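Local atomic coordinates of transcriptional regulator, LacI family (Lactobacillus brevis, PDB entry 3JY6), a protein that probably regulates transcription as a LacI-family factor that binds cis-regulatory DNA. Residues 171-176 / 203-208; 127-132 / 194-199; 112-117 / 184-189; 106-111 / 146-151. All blocks are in the same frame, centred on the assembly; numbering follows the deposited sequence.

Contact 1 of 4, residues 171-176 / 203-208; sequences RLTQLI and SGLIDN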
loop_
_atom_site.group_PDB
_atom_site.type_symbol
_atom_site.label_atom_id
_atom_site.label_comp_id
_atom_site.label_asym_id
_atom_site.label_seq_id
_atom_site.Cartn_x
_atom_site.Cartn_y
_atom_site.Cartn_z
ATOM N N ARG A 171 -26.169 5.612 0.297
ATOM C CA ARG A 171 -26.752 5.077 -0.926
ATOM C C ARG A 171 -26.589 3.551 -1.014
ATOM O O ARG A 171 -27.522 2.832 -1.378
ATOM C CB ARG A 171 -26.110 5.745 -2.140
ATOM C CG ARG A 171 -26.519 5.149 -3.485
ATOM C CD ARG A 171 -28.020 5.266 -3.762
ATOM N NE ARG A 171 -28.336 4.819 -5.121
ATOM C CZ ARG A 171 -29.542 4.883 -5.674
ATOM N NH1 ARG A 171 -30.564 5.377 -4.984
ATOM N NH2 ARG A 171 -29.722 4.462 -6.921
ATOM N N LEU A 172 -25.401 3.060 -0.681
ATOM C CA LEU A 172 -25.127 1.628 -0.728
ATOM C C LEU A 172 -26.116 0.892 0.168
ATOM O O LEU A 172 -26.671 -0.137 -0.210
ATOM C CB LEU A 172 -23.694 1.348 -0.253
ATOM C CG LEU A 172 -23.237 -0.119 -0.210
ATOM C CD1 LEU A 172 -23.143 -0.667 -1.621
ATOM C CD2 LEU A 172 -21.888 -0.212 0.488
ATOM N N THR A 173 -26.325 1.442 1.357
ATOM C CA THR A 173 -27.248 0.885 2.329
ATOM C C THR A 173 -28.672 0.941 1.794
ATOM O O THR A 173 -29.508 0.109 2.141
ATOM C CB THR A 173 -27.157 1.666 3.642
ATOM O OG1 THR A 173 -25.924 1.340 4.297
ATOM C CG2 THR A 173 -28.333 1.346 4.546
ATOM N N GLN A 174 -28.943 1.917 0.936
ATOM C CA GLN A 174 -30.273 2.073 0.359
ATOM C C GLN A 174 -30.515 0.997 -0.699
ATOM O O GLN A 174 -31.560 0.335 -0.709
ATOM C CB GLN A 174 -30.408 3.471 -0.256
ATOM C CG GLN A 174 -31.779 3.792 -0.801
ATOM C CD GLN A 174 -31.820 5.160 -1.444
ATOM O OE1 GLN A 174 -31.514 6.170 -0.805
ATOM N NE2 GLN A 174 -32.189 5.201 -2.721
ATOM N N LEU A 175 -29.532 0.811 -1.577
ATOM C CA LEU A 175 -29.629 -0.173 -2.651
ATOM C C LEU A 175 -29.644 -1.616 -2.137
ATOM O O LEU A 175 -30.365 -2.466 -2.659
ATOM C CB LEU A 175 -28.467 0.007 -3.628
ATOM C CG LEU A 175 -28.435 1.234 -4.547
ATOM C CD1 LEU A 175 -27.076 1.338 -5.213
ATOM C CD2 LEU A 175 -29.528 1.116 -5.590
ATOM N N ILE A 176 -28.838 -1.891 -1.120
ATOM C CA ILE A 176 -28.768 -3.231 -0.545
ATOM C C ILE A 176 -30.089 -3.637 0.112
ATOM O O ILE A 176 -30.534 -4.778 0.013
ATOM C CB ILE A 176 -27.663 -3.314 0.547
ATOM C CG1 ILE A 176 -26.280 -3.301 -0.100
ATOM C CG2 ILE A 176 -27.840 -4.583 1.387
ATOM C CD1 ILE A 176 -25.148 -3.343 0.909
ATOM N N SER A 203 -21.917 -3.482 11.612
ATOM C CA SER A 203 -23.265 -3.023 11.947
ATOM C C SER A 203 -24.279 -4.158 11.812
ATOM O O SER A 203 -25.412 -4.041 12.269
ATOM C CB SER A 203 -23.682 -1.852 11.049
ATOM O OG SER A 203 -23.837 -2.259 9.704
ATOM N N GLY A 204 -23.873 -5.252 11.173
ATOM C CA GLY A 204 -24.768 -6.386 11.018
ATOM C C GLY A 204 -25.479 -6.518 9.683
ATOM O O GLY A 204 -26.141 -7.529 9.420
ATOM N N LEU A 205 -25.348 -5.515 8.822
ATOM C CA LEU A 205 -26.014 -5.575 7.525
ATOM C C LEU A 205 -25.558 -6.790 6.717
ATOM O O LEU A 205 -26.381 -7.541 6.201
ATOM C CB LEU A 205 -25.767 -4.290 6.735
ATOM C CG LEU A 205 -26.495 -4.177 5.394
ATOM C CD1 LEU A 205 -28.003 -4.306 5.574
ATOM C CD2 LEU A 205 -26.165 -2.846 4.776
ATOM N N ILE A 206 -24.247 -6.975 6.602
ATOM C CA ILE A 206 -23.704 -8.118 5.874
ATOM C C ILE A 206 -23.701 -9.308 6.838
ATOM O O ILE A 206 -22.881 -9.359 7.758
ATOM C CB ILE A 206 -22.254 -7.829 5.392
ATOM C CG1 ILE A 206 -22.271 -6.724 4.324
ATOM C CG2 ILE A 206 -21.625 -9.095 4.826
ATOM C CD1 ILE A 206 -20.900 -6.186 3.964
ATOM N N ASP A 207 -24.619 -10.256 6.637
ATOM C CA ASP A 207 -24.714 -11.420 7.519
ATOM C C ASP A 207 -24.536 -12.789 6.868
ATOM O O ASP A 207 -24.662 -13.810 7.547
ATOM C CB ASP A 207 -26.046 -11.414 8.293
ATOM C CG ASP A 207 -27.265 -11.392 7.384
ATOM O OD1 ASP A 207 -27.151 -11.747 6.194
ATOM O OD2 ASP A 207 -28.353 -11.026 7.880
ATOM N N ASN A 208 -24.257 -12.819 5.567
ATOM C CA ASN A 208 -24.055 -14.087 4.871
ATOM C C ASN A 208 -25.261 -15.013 4.884
ATOM O O ASN A 208 -25.107 -16.227 4.863
ATOM C CB ASN A 208 -22.853 -14.817 5.472
ATOM C CG ASN A 208 -21.566 -14.507 4.746
ATOM O OD1 ASN A 208 -21.395 -13.421 4.183
ATOM N ND2 ASN A 208 -20.641 -15.462 4.760
#
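L205 meets I176 and T173 of the helix that holds 171-176. The other segment, 203-208, is a loop between helix 198-202 and strand 211-215. After S203, G204 leaves the helical conformation, with phi 99°. The chain next brings in L205, which does nearly all the touching. Its CB points toward the helix and its CG is anti to the backbone N (chi1 -176°). This sends both methyls out to I176. L205 CD2 lies 4.0 Å from I176 CD1. CD2 and CD1 of L205 are each 4.2 Å from I176 CG2. The two side chains cross obliquely, and both branches of the isoleucine are used. L205 CD2 also comes to 4.2 Å from T173 OG1, a methyl beside a hydroxyl. I206 packs on L200 and A213. The loop's polar bonds run back and forward along the chain: S203 OG is hydrogen-bonded to the backbone oxygen of N199, and D207 OD1 accepts from the backbone N of Q209 and T210. Across the contact, then, the loop is held to the helix by one leucine, through dispersion and loss of water. I176 is buried and also packs on V127, L200 and V211, while L205 stays partly exposed. The chemistry is that of an apolar seam at the margin of the core, with the polar bonds kept within the loop and its flanks.

Contact 2 of 4, residues 127-132 / 194-199; sequences VVLTSE and LEFFPN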
loop_
_atom_site.group_PDB
_atom_site.type_symbol
_atom_site.label_atom_id
_atom_site.label_comp_id
_atom_site.label_asym_id
_atom_site.label_seq_id
_atom_site.Cartn_x
_atom_site.Cartn_y
_atom_site.Cartn_z
ATOM N N VAL A 127 -25.525 -5.675 -6.060
ATOM C CA VAL A 127 -25.329 -4.247 -5.878
ATOM C C VAL A 127 -23.878 -3.983 -6.229
ATOM O O VAL A 127 -22.969 -4.317 -5.472
ATOM C CB VAL A 127 -25.609 -3.826 -4.415
ATOM C CG1 VAL A 127 -25.273 -2.348 -4.222
ATOM C CG2 VAL A 127 -27.076 -4.065 -4.079
ATOM N N VAL A 128 -23.670 -3.397 -7.400
ATOM C CA VAL A 128 -22.332 -3.098 -7.886
ATOM C C VAL A 128 -21.819 -1.757 -7.366
ATOM O O VAL A 128 -22.465 -0.725 -7.547
ATOM C CB VAL A 128 -22.315 -3.055 -9.424
ATOM C CG1 VAL A 128 -20.899 -2.848 -9.920
ATOM C CG2 VAL A 128 -22.917 -4.331 -9.998
ATOM N N LEU A 129 -20.663 -1.776 -6.711
ATOM C CA LEU A 129 -20.047 -0.552 -6.199
ATOM C C LEU A 129 -18.797 -0.354 -7.051
ATOM O O LEU A 129 -17.930 -1.237 -7.095
ATOM C CB LEU A 129 -19.673 -0.709 -4.728
ATOM C CG LEU A 129 -18.989 0.475 -4.037
ATOM C CD1 LEU A 129 -19.869 1.734 -4.119
ATOM C CD2 LEU A 129 -18.701 0.098 -2.586
ATOM N N THR A 130 -18.685 0.797 -7.715
ATOM C CA THR A 130 -17.545 1.011 -8.606
ATOM C C THR A 130 -17.143 2.469 -8.858
ATOM O O THR A 130 -17.878 3.410 -8.535
ATOM C CB THR A 130 -17.862 0.390 -9.988
ATOM O OG1 THR A 130 -16.733 0.500 -10.855
ATOM C CG2 THR A 130 -19.026 1.127 -10.634
ATOM N N SER A 131 -15.958 2.646 -9.433
ATOM C CA SER A 131 -15.515 3.978 -9.814
ATOM C C SER A 131 -16.232 4.126 -11.155
ATOM O O SER A 131 -16.615 3.124 -11.754
ATOM C CB SER A 131 -14.001 4.031 -10.016
ATOM O OG SER A 131 -13.321 3.825 -8.789
ATOM N N GLU A 132 -16.421 5.353 -11.627
ATOM C CA GLU A 132 -17.129 5.583 -12.884
ATOM C C GLU A 132 -16.792 4.618 -14.021
ATOM O O GLU A 132 -15.631 4.478 -14.413
ATOM C CB GLU A 132 -16.920 7.034 -13.325
ATOM C CG GLU A 132 -17.560 8.025 -12.358
ATOM C CD GLU A 132 -17.339 9.470 -12.757
ATOM O OE1 GLU A 132 -17.720 9.842 -13.893
ATOM O OE2 GLU A 132 -16.786 10.232 -11.935
ATOM N N LEU A 194 -12.630 -1.906 0.824
ATOM C CA LEU A 194 -11.928 -1.579 2.061
ATOM C C LEU A 194 -12.534 -0.404 2.806
ATOM O O LEU A 194 -12.511 -0.371 4.024
ATOM C CB LEU A 194 -10.447 -1.264 1.781
ATOM C CG LEU A 194 -9.583 -2.323 1.091
ATOM C CD1 LEU A 194 -8.238 -1.724 0.735
ATOM C CD2 LEU A 194 -9.409 -3.527 1.998
ATOM N N GLU A 195 -13.086 0.553 2.074
ATOM C CA GLU A 195 -13.659 1.727 2.706
ATOM C C GLU A 195 -15.087 1.577 3.224
ATOM O O GLU A 195 -15.397 2.050 4.322
ATOM C CB GLU A 195 -13.602 2.921 1.741
ATOM C CG GLU A 195 -13.924 4.256 2.400
ATOM C CD GLU A 195 -13.891 5.416 1.431
ATOM O OE1 GLU A 195 -13.084 5.380 0.477
ATOM O OE2 GLU A 195 -14.667 6.374 1.634
ATOM N N PHE A 196 -15.943 0.900 2.461
ATOM C CA PHE A 196 -17.353 0.776 2.832
ATOM C C PHE A 196 -17.907 -0.529 3.390
ATOM O O PHE A 196 -18.989 -0.519 3.971
ATOM C CB PHE A 196 -18.215 1.201 1.636
ATOM C CG PHE A 196 -17.964 2.616 1.184
ATOM C CD1 PHE A 196 -18.526 3.691 1.870
ATOM C CD2 PHE A 196 -17.142 2.879 0.090
ATOM C CE1 PHE A 196 -18.273 5.011 1.476
ATOM C CE2 PHE A 196 -16.880 4.202 -0.314
ATOM C CZ PHE A 196 -17.448 5.268 0.383
ATOM N N PHE A 197 -17.195 -1.641 3.236
ATOM C CA PHE A 197 -17.710 -2.923 3.729
ATOM C C PHE A 197 -17.506 -3.248 5.216
ATOM O O PHE A 197 -18.361 -3.899 5.831
ATOM C CB PHE A 197 -17.153 -4.080 2.878
ATOM C CG PHE A 197 -17.722 -4.158 1.475
ATOM C CD1 PHE A 197 -18.531 -3.139 0.956
ATOM C CD2 PHE A 197 -17.434 -5.252 0.664
ATOM C CE1 PHE A 197 -19.042 -3.214 -0.352
ATOM C CE2 PHE A 197 -17.935 -5.340 -0.640
ATOM C CZ PHE A 197 -18.743 -4.315 -1.151
ATOM N N PRO A 198 -16.373 -2.830 5.812
ATOM C CA PRO A 198 -16.153 -3.130 7.235
ATOM C C PRO A 198 -17.269 -2.718 8.200
ATOM O O PRO A 198 -17.640 -3.493 9.081
ATOM C CB PRO A 198 -14.832 -2.431 7.531
ATOM C CG PRO A 198 -14.073 -2.662 6.267
ATOM C CD PRO A 198 -15.122 -2.340 5.192
ATOM N N ASN A 199 -17.804 -1.507 8.052
ATOM C CA ASN A 199 -18.872 -1.067 8.948
ATOM C C ASN A 199 -20.178 -1.809 8.680
ATOM O O ASN A 199 -21.012 -1.947 9.570
ATOM C CB ASN A 199 -19.088 0.444 8.839
ATOM C CG ASN A 199 -18.092 1.237 9.666
ATOM O OD1 ASN A 199 -18.470 2.152 10.393
ATOM N ND2 ASN A 199 -16.814 0.890 9.557
#
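Strand 125-131 runs past 194-199, with the CA of L129 9.5 Å from the CA of F196 at the nearest point. Side chains bridge that gap. L129 points its CB toward the other segment, and CG stands anti to the backbone N (chi1 179°). One methyl, CD2, makes both contacts. It lies 4.0 Å from F197 CE1 and 4.2 Å from F196 CD2. Each ring is met obliquely. The two phenylalanines come from consecutive residues but offer themselves differently. F196 crosses L129 at about a right angle, whereas F197 slides past it in the opposite direction. F196 is buried further by V168, and its ring lies nearly parallel to that of H165. The CG of E195 packs over a face of the F196 ring, 4.0 Å above its plane and displaced toward the rim. F197 also packs on A185 and A187 of strand 183-187, and L129 on L156 and V158 of the other neighbouring strand. At the end of the strand, T130 OG1 donates to the carbonyl O of S131 at 2.8 Å, in the carbonyl plane and on a lone pair. Beyond the contact, N199 ND2 bonds to the backbone oxygen of R224 of the second subunit. An inner parallel strand covered by helices through aliphatic and aromatic residues is the usual build of the alpha/beta sandwich in periplasmic-binding-protein domains.

Contact 3 of 4, residues 112-117 / 184-189; sequences KAATTA and VAFALK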
loop_
_atom_site.group_PDB
_atom_site.type_symbol
_atom_site.label_atom_id
_atom_site.label_comp_id
_atom_site.label_asym_id
_atom_site.label_seq_id
_atom_site.Cartn_x
_atom_site.Cartn_y
_atom_site.Cartn_z
ATOM N N LYS A 112 -18.193 -12.633 -14.172
ATOM C CA LYS A 112 -19.311 -13.492 -14.547
ATOM C C LYS A 112 -19.359 -14.772 -13.712
ATOM O O LYS A 112 -20.415 -15.153 -13.212
ATOM C CB LYS A 112 -19.197 -13.858 -16.028
ATOM C CG LYS A 112 -20.290 -14.766 -16.559
ATOM C CD LYS A 112 -19.789 -15.479 -17.813
ATOM C CE LYS A 112 -20.761 -16.524 -18.313
ATOM N NZ LYS A 112 -20.141 -17.355 -19.393
ATOM N N ALA A 113 -18.212 -15.432 -13.579
ATOM C CA ALA A 113 -18.126 -16.668 -12.811
ATOM C C ALA A 113 -18.396 -16.411 -11.333
ATOM O O ALA A 113 -19.050 -17.212 -10.674
ATOM C CB ALA A 113 -16.749 -17.306 -12.983
ATOM N N ALA A 114 -17.884 -15.297 -10.814
ATOM C CA ALA A 114 -18.101 -14.946 -9.416
ATOM C C ALA A 114 -19.597 -14.711 -9.151
ATOM O O ALA A 114 -20.146 -15.174 -8.141
ATOM C CB ALA A 114 -17.297 -13.703 -9.060
ATOM N N THR A 115 -20.252 -13.998 -10.062
ATOM C CA THR A 115 -21.677 -13.719 -9.925
ATOM C C THR A 115 -22.446 -15.041 -9.970
ATOM O O THR A 115 -23.352 -15.275 -9.171
ATOM C CB THR A 115 -22.187 -12.807 -11.062
ATOM O OG1 THR A 115 -21.518 -11.544 -10.995
ATOM C CG2 THR A 115 -23.678 -12.571 -10.933
ATOM N N THR A 116 -22.075 -15.897 -10.914
ATOM C CA THR A 116 -22.727 -17.190 -11.066
ATOM C C THR A 116 -22.606 -18.001 -9.787
ATOM O O THR A 116 -23.577 -18.609 -9.335
ATOM C CB THR A 116 -22.121 -17.963 -12.261
ATOM O OG1 THR A 116 -22.520 -17.307 -13.474
ATOM C CG2 THR A 116 -22.594 -19.431 -12.283
ATOM N N ALA A 117 -21.417 -18.001 -9.193
ATOM C CA ALA A 117 -21.190 -18.735 -7.951
ATOM C C ALA A 117 -22.103 -18.202 -6.852
ATOM O O ALA A 117 -22.617 -18.970 -6.036
ATOM C CB ALA A 117 -19.740 -18.602 -7.525
ATOM N N VAL A 184 -25.834 -9.429 -2.905
ATOM C CA VAL A 184 -24.372 -9.446 -2.873
ATOM C C VAL A 184 -23.890 -8.034 -3.206
ATOM O O VAL A 184 -24.220 -7.503 -4.275
ATOM C CB VAL A 184 -23.718 -10.297 -3.981
ATOM C CG1 VAL A 184 -22.465 -10.962 -3.444
ATOM C CG2 VAL A 184 -24.692 -11.251 -4.585
ATOM N N ALA A 185 -23.118 -7.434 -2.309
ATOM C CA ALA A 185 -22.554 -6.118 -2.574
ATOM C C ALA A 185 -21.240 -6.496 -3.278
ATOM O O ALA A 185 -20.381 -7.149 -2.681
ATOM C CB ALA A 185 -22.289 -5.379 -1.269
ATOM N N PHE A 186 -21.103 -6.112 -4.547
ATOM C CA PHE A 186 -19.929 -6.456 -5.360
ATOM C C PHE A 186 -19.076 -5.221 -5.706
ATOM O O PHE A 186 -19.468 -4.386 -6.518
ATOM C CB PHE A 186 -20.439 -7.149 -6.632
ATOM C CG PHE A 186 -19.421 -8.009 -7.357
ATOM C CD1 PHE A 186 -19.856 -9.136 -8.059
ATOM C CD2 PHE A 186 -18.078 -7.666 -7.417
ATOM C CE1 PHE A 186 -18.972 -9.904 -8.809
ATOM C CE2 PHE A 186 -17.183 -8.421 -8.162
ATOM C CZ PHE A 186 -17.628 -9.543 -8.862
ATOM N N ALA A 187 -17.916 -5.115 -5.067
ATOM C CA ALA A 187 -17.001 -4.003 -5.306
ATOM C C ALA A 187 -16.103 -4.335 -6.499
ATOM O O ALA A 187 -15.475 -5.393 -6.543
ATOM C CB ALA A 187 -16.150 -3.747 -4.057
ATOM N N LEU A 188 -16.056 -3.429 -7.470
ATOM C CA LEU A 188 -15.230 -3.620 -8.653
ATOM C C LEU A 188 -13.787 -3.195 -8.423
ATOM O O LEU A 188 -12.909 -3.506 -9.222
ATOM C CB LEU A 188 -15.824 -2.852 -9.832
ATOM C CG LEU A 188 -16.662 -3.678 -10.815
ATOM C CD1 LEU A 188 -17.576 -4.645 -10.076
ATOM C CD2 LEU A 188 -17.438 -2.729 -11.701
ATOM N N LYS A 189 -13.538 -2.508 -7.315
ATOM C CA LYS A 189 -12.195 -2.049 -6.993
ATOM C C LYS A 189 -11.926 -2.251 -5.513
ATOM O O LYS A 189 -12.804 -2.055 -4.675
ATOM C CB LYS A 189 -12.030 -0.567 -7.366
ATOM C CG LYS A 189 -10.591 -0.067 -7.304
ATOM C CD LYS A 189 -10.463 1.405 -7.702
ATOM C CE LYS A 189 -8.995 1.862 -7.668
ATOM N NZ LYS A 189 -8.811 3.295 -8.067
#
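F186 projects from strand 183-187 toward helix 107-119 and touches A114 and T115. Its CB points at the helix, and CG is anti to the backbone N (chi1 -159°). The ring is thereby carried off the strand and up to the helix. From CG the ring divides, and one side does the work. CD1 comes to 4.1 Å from T115 OG1. The next atom, CE1, is nearer to the same oxygen, at 3.7 Å. The hydroxyl thus sits at the ring edge, near its plane. CE1 also meets A114 CB, at 4.2 Å. The last atom, CZ, is 4.2 Å from A114 CB, and this methyl approaches the ring obliquely. The hydroxyl has its polar partner elsewhere, for T115 OG1 is hydrogen-bonded to the backbone oxygen of A111, one turn earlier. T115 places OG1 anti to its own carbonyl carbon and beside its backbone N (chi1 -63°), which suits that bond. T116 does the same with K112: its OG1 and N reach the O of K112 from opposite faces of the carbonyl plane. The contact is wholly buried. F186 lies on an inner strand of the parallel sheet, between 125-131 and 211-215, and touches V126 on one neighbour and T214 on the other. I146 of helix 137-147 packs against both F186 and T115, so the ring lies between the sheet and helices 107-119 and 137-147.

Contact 4 of 4, residues 106-111 / 146-151; sequences DNFEAA and ILAAAQ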
loop_
_atom_site.group_PDB
_atom_site.type_symbol
_atom_site.label_atom_id
_atom_site.label_comp_id
_atom_site.label_asym_id
_atom_site.label_seq_id
_atom_site.Cartn_x
_atom_site.Cartn_y
_atom_site.Cartn_z
ATOM N N ASP A 106 -8.747 -11.819 -16.867
ATOM C CA ASP A 106 -9.958 -12.186 -17.608
ATOM C C ASP A 106 -11.092 -11.512 -16.834
ATOM O O ASP A 106 -11.887 -12.178 -16.177
ATOM C CB ASP A 106 -10.141 -13.704 -17.587
ATOM C CG ASP A 106 -10.199 -14.262 -16.168
ATOM O OD1 ASP A 106 -9.312 -13.921 -15.351
ATOM O OD2 ASP A 106 -11.130 -15.039 -15.871
ATOM N N ASN A 107 -11.151 -10.186 -16.920
ATOM C CA ASN A 107 -12.141 -9.388 -16.199
ATOM C C ASN A 107 -13.605 -9.766 -16.370
ATOM O O ASN A 107 -14.347 -9.823 -15.381
ATOM C CB ASN A 107 -11.944 -7.917 -16.545
ATOM C CG ASN A 107 -10.640 -7.375 -16.005
ATOM O OD1 ASN A 107 -10.495 -7.180 -14.798
ATOM N ND2 ASN A 107 -9.676 -7.147 -16.890
ATOM N N PHE A 108 -14.013 -10.008 -17.616
ATOM C CA PHE A 108 -15.393 -10.392 -17.923
ATOM C C PHE A 108 -15.689 -11.779 -17.362
ATOM O O PHE A 108 -16.634 -11.952 -16.590
ATOM C CB PHE A 108 -15.627 -10.392 -19.438
ATOM C CG PHE A 108 -16.984 -10.913 -19.846
ATOM C CD1 PHE A 108 -18.130 -10.152 -19.638
ATOM C CD2 PHE A 108 -17.111 -12.173 -20.436
ATOM C CE1 PHE A 108 -19.391 -10.639 -20.009
ATOM C CE2 PHE A 108 -18.358 -12.666 -20.809
ATOM C CZ PHE A 108 -19.504 -11.896 -20.594
ATOM N N GLU A 109 -14.871 -12.759 -17.741
ATOM C CA GLU A 109 -15.048 -14.134 -17.283
ATOM C C GLU A 109 -14.985 -14.277 -15.773
ATOM O O GLU A 109 -15.784 -15.004 -15.181
ATOM C CB GLU A 109 -14.003 -15.056 -17.923
ATOM C CG GLU A 109 -14.344 -15.481 -19.333
ATOM C CD GLU A 109 -15.741 -16.054 -19.425
ATOM O OE1 GLU A 109 -16.087 -16.901 -18.574
ATOM O OE2 GLU A 109 -16.490 -15.657 -20.344
ATOM N N ALA A 110 -14.031 -13.598 -15.144
ATOM C CA ALA A 110 -13.888 -13.666 -13.694
ATOM C C ALA A 110 -15.107 -13.105 -12.965
ATOM O O ALA A 110 -15.595 -13.707 -12.008
ATOM C CB ALA A 110 -12.638 -12.915 -13.256
ATOM N N ALA A 111 -15.596 -11.952 -13.411
ATOM C CA ALA A 111 -16.749 -11.327 -12.767
ATOM C C ALA A 111 -17.973 -12.211 -12.932
ATOM O O ALA A 111 -18.686 -12.496 -11.965
ATOM C CB ALA A 111 -17.020 -9.933 -13.368
ATOM N N ILE A 146 -20.893 -9.180 -14.755
ATOM C CA ILE A 146 -21.934 -9.337 -13.744
ATOM C C ILE A 146 -23.323 -9.418 -14.390
ATOM O O ILE A 146 -24.062 -10.383 -14.157
ATOM C CB ILE A 146 -21.883 -8.185 -12.706
ATOM C CG1 ILE A 146 -20.598 -8.301 -11.877
ATOM C CG2 ILE A 146 -23.108 -8.237 -11.796
ATOM C CD1 ILE A 146 -20.353 -7.140 -10.930
ATOM N N LEU A 147 -23.668 -8.428 -15.212
ATOM C CA LEU A 147 -24.967 -8.416 -15.894
ATOM C C LEU A 147 -25.184 -9.705 -16.674
ATOM O O LEU A 147 -26.316 -10.169 -16.806
ATOM C CB LEU A 147 -25.079 -7.247 -16.883
ATOM C CG LEU A 147 -24.735 -5.822 -16.442
ATOM C CD1 LEU A 147 -24.812 -4.902 -17.654
ATOM C CD2 LEU A 147 -25.669 -5.358 -15.337
ATOM N N ALA A 148 -24.107 -10.279 -17.197
ATOM C CA ALA A 148 -24.220 -11.502 -17.974
ATOM C C ALA A 148 -24.532 -12.712 -17.097
ATOM O O ALA A 148 -24.686 -13.825 -17.605
ATOM C CB ALA A 148 -22.944 -11.733 -18.747
ATOM N N ALA A 149 -24.641 -12.497 -15.787
ATOM C CA ALA A 149 -24.925 -13.601 -14.873
ATOM C C ALA A 149 -26.016 -13.329 -13.836
ATOM O O ALA A 149 -26.430 -14.248 -13.132
ATOM C CB ALA A 149 -23.646 -14.022 -14.158
ATOM N N ALA A 150 -26.479 -12.087 -13.734
ATOM C CA ALA A 150 -27.499 -11.739 -12.742
ATOM C C ALA A 150 -28.711 -10.964 -13.270
ATOM O O ALA A 150 -28.602 -10.171 -14.206
ATOM C CB ALA A 150 -26.850 -10.956 -11.608
ATOM N N GLN A 151 -29.863 -11.180 -12.642
ATOM C CA GLN A 151 -31.096 -10.507 -13.043
ATOM C C GLN A 151 -31.165 -9.103 -12.464
ATOM O O GLN A 151 -31.010 -8.106 -13.174
ATOM C CB GLN A 151 -32.315 -11.319 -12.575
#
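The ring of F108 is the flat group here, and it meets A148. The CB of A148 approaches the ring obliquely. It lies 3.9 Å from both CZ and CE1 of F108, so it sits beside the outer end of the ring. The ring has a second partner in R144, with which it makes a cation-pi interaction. It also touches E141; both residues belong to helix 137-147. The setting is one face of an alpha/beta sandwich. Helix 107-119 leads into strand 125-131, and helix 137-147 is the connection of the beta-alpha-beta crossover from that strand to 152-158. The contact joins the start of the first helix to the end of the second. F108 reaches across because CG is anti to its backbone N (chi1 174°), which swings the ring end toward A148 although CB does not point there. A148 lies where helix 137-147 gives way to loop. The turn is closed by A149 N, bonded to I146 O at 2.7 Å. Near the start of helix 107-119, N107 OD1 accepts from R142 NE, a further tie to helix 137-147. At the F108 end A148 is exposed and F108 partly so; A111 and I146 are buried. I146 points its CB away from 106-111, and its side chain packs on V126 and V128. Even so, it lies against A111. The CA atoms of A111 and I146 are 5.6 Å apart, close for two helices and allowed by the small alanine. A111 CB lies 4.2 Å from both the backbone N and CG1 of I146.

How the contacts relate
All four contacts lie around one four-stranded parallel sheet, but only contacts 2 and 3 include its strands. These two are core: every touching residue is buried, and their strands are neighbours, joined by backbone bonds between V127 and both V184 and F186. Contacts 1 and 4 are only partly buried. L205 and T173 in contact 1 and F108 in contact 4 are partly exposed, and A148 is exposed. Contacts 3 and 4 share helix 107-119, with centres about 7 Å apart; I146 joins them. Contact 1 touches contact 2 through V127. Contact 1 is aliphatic apart from a hydroxyl. Contacts 2, 3 and 4 each set phenylalanine against aliphatic or small groups; in contact 4 the ring also has R144, outside its segments, as a cation-pi partner.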